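Long-range contact in cell envelope-related transcriptional attenuator domain-containing protein (Streptococcus agalactiae, PDB 3OKZ), which belongs to the LytR/CpsA/Psr (LCP) family and, as in relatives, probably takes part in attaching glycopolymers to the cell wall, its own function being unproven: residues A13-K18 and V109-Q114. Sequence-based numbering, arbitrary orientation.
Sequences AIEETK and VDYFMQ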
# COMPACT_ATOMS: atom_id res chain seq x y z
N ALA A 13 -0.12 14.10 -14.80
CA ALA A 13 -1.03 14.60 -13.77
C ALA A 13 -0.43 15.62 -12.81
O ALA A 13 -1.09 16.57 -12.41
CB ALA A 13 -1.58 13.42 -12.98
N ILE A 14 0.83 15.44 -12.45
CA ILE A 14 1.46 16.37 -11.53
C ILE A 14 1.92 17.63 -12.23
O ILE A 14 1.90 18.72 -11.65
CB ILE A 14 2.65 15.70 -10.80
CG1 ILE A 14 2.11 14.68 -9.79
CG2 ILE A 14 3.51 16.75 -10.13
CD1 ILE A 14 3.17 14.04 -8.94
N GLU A 15 2.34 17.49 -13.49
CA GLU A 15 2.80 18.63 -14.27
C GLU A 15 1.62 19.50 -14.66
O GLU A 15 1.79 20.61 -15.17
CB GLU A 15 3.52 18.17 -15.53
CG GLU A 15 4.71 17.29 -15.25
CD GLU A 15 4.32 15.86 -14.99
OE1 GLU A 15 4.29 15.08 -15.96
OE2 GLU A 15 4.03 15.51 -13.82
N GLU A 16 0.41 19.00 -14.41
CA GLU A 16 -0.81 19.72 -14.75
C GLU A 16 -1.71 19.87 -13.54
O GLU A 16 -2.89 20.17 -13.68
CB GLU A 16 -1.53 18.96 -15.86
CG GLU A 16 -0.58 18.50 -16.94
CD GLU A 16 -1.22 17.60 -17.96
OE1 GLU A 16 -0.51 17.17 -18.89
OE2 GLU A 16 -2.44 17.33 -17.84
N THR A 17 -1.15 19.65 -12.36
CA THR A 17 -1.89 19.76 -11.11
C THR A 17 -3.26 19.08 -11.17
O THR A 17 -4.26 19.61 -10.66
CB THR A 17 -2.09 21.23 -10.70
OG1 THR A 17 -0.91 21.98 -11.02
CG2 THR A 17 -2.33 21.32 -9.19
N LYS A 18 -3.28 17.89 -11.78
CA LYS A 18 -4.50 17.09 -11.93
C LYS A 18 -4.50 15.98 -10.87
O LYS A 18 -3.44 15.46 -10.51
CB LYS A 18 -4.52 16.47 -13.34
CG LYS A 18 -5.77 15.67 -13.67
CD LYS A 18 -7.02 16.55 -13.73
CE LYS A 18 -8.30 15.70 -13.82
NZ LYS A 18 -9.55 16.50 -13.64
N VAL A 109 -3.06 3.39 -12.86
CA VAL A 109 -2.43 3.99 -11.69
C VAL A 109 -1.32 4.98 -12.07
O VAL A 109 -0.19 4.58 -12.33
CB VAL A 109 -1.83 2.89 -10.78
CG1 VAL A 109 -1.27 3.51 -9.52
CG2 VAL A 109 -2.89 1.86 -10.46
N ASP A 110 -1.65 6.27 -12.06
CA ASP A 110 -0.71 7.33 -12.40
C ASP A 110 0.76 7.09 -12.01
O ASP A 110 1.64 7.01 -12.88
CB ASP A 110 -1.19 8.63 -11.77
CG ASP A 110 -2.38 9.21 -12.49
OD1 ASP A 110 -3.21 9.88 -11.84
OD2 ASP A 110 -2.48 9.01 -13.71
N TYR A 111 1.02 6.98 -10.72
CA TYR A 111 2.39 6.77 -10.27
C TYR A 111 2.58 5.52 -9.44
O TYR A 111 1.70 4.67 -9.35
CB TYR A 111 2.87 8.01 -9.50
CG TYR A 111 2.73 9.27 -10.31
CD1 TYR A 111 1.56 10.03 -10.26
CD2 TYR A 111 3.72 9.64 -11.22
CE1 TYR A 111 1.38 11.12 -11.10
CE2 TYR A 111 3.55 10.73 -12.07
CZ TYR A 111 2.38 11.47 -12.01
OH TYR A 111 2.19 12.51 -12.90
N PHE A 112 3.75 5.41 -8.82
CA PHE A 112 4.07 4.25 -8.03
C PHE A 112 5.28 4.56 -7.16
O PHE A 112 6.26 5.16 -7.60
CB PHE A 112 4.40 3.09 -8.98
CG PHE A 112 5.35 2.09 -8.42
CD1 PHE A 112 4.88 1.01 -7.66
CD2 PHE A 112 6.72 2.23 -8.63
CE1 PHE A 112 5.76 0.09 -7.11
CE2 PHE A 112 7.62 1.31 -8.08
CZ PHE A 112 7.13 0.23 -7.32
N MSE A 113 5.20 4.15 -5.90
CA MSE A 113 6.30 4.38 -5.00
C MSE A 113 6.56 3.17 -4.12
O MSE A 113 5.63 2.55 -3.58
CB MSE A 113 6.03 5.60 -4.13
CG MSE A 113 7.13 5.89 -3.13
SE MSE A 113 6.79 7.44 -2.05
CE MSE A 113 7.71 8.76 -3.09
N GLN A 114 7.83 2.82 -3.99
CA GLN A 114 8.18 1.69 -3.15
C GLN A 114 9.30 2.09 -2.21
O GLN A 114 10.22 2.80 -2.60
CB GLN A 114 8.58 0.48 -4.00
CG GLN A 114 9.86 0.61 -4.81
CD GLN A 114 9.99 -0.52 -5.81
OE1 GLN A 114 9.44 -1.61 -5.62
NE2 GLN A 114 10.72 -0.28 -6.89
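A13 points its methyl group toward residues 109-114: CB sits near the plane of the Y111 ring, at its edge, 4.2 Å from CE1 of that ring. The same methyl faces the carboxylate of D110, which is itself taken by S21 N through OD1 and S11 OG through OD2. I14 comes next, bonding to Y111, the main contributor on its side, and packing on its ring. Its backbone N donates to Y111 OH over 3.3 Å, with an N-H...O angle of 158°, a long but fairly straight bond. Its side chain crosses that of Y111 obliquely at the hydroxyl end: CG1 lies beside the backbone N (chi1 -72°) and is 3.9 Å from Y111 CE1, while CD1 rides 4.0 Å above the ring plane, offset toward the rim. F20 meets the same ring at roughly a right angle. E15 bends at chi2 (81°); its OE2 comes within 3.6 Å of Y111 OH without a hydrogen bond, while OE1 bonds to H12 ND1. From I14 to T17 the chain makes a type I beta turn, and K18 N donates a hydrogen bond to A13 O at 2.6 Å. The end of the K18 side chain leads away, its NZ in a salt bridge with D279. This is loop-to-sheet packing: Y111, starting strand 111-116, reaches the loop leading into its parallel neighbour, strand 20-28, within the mixed sheet of an LCP-family α/β fold.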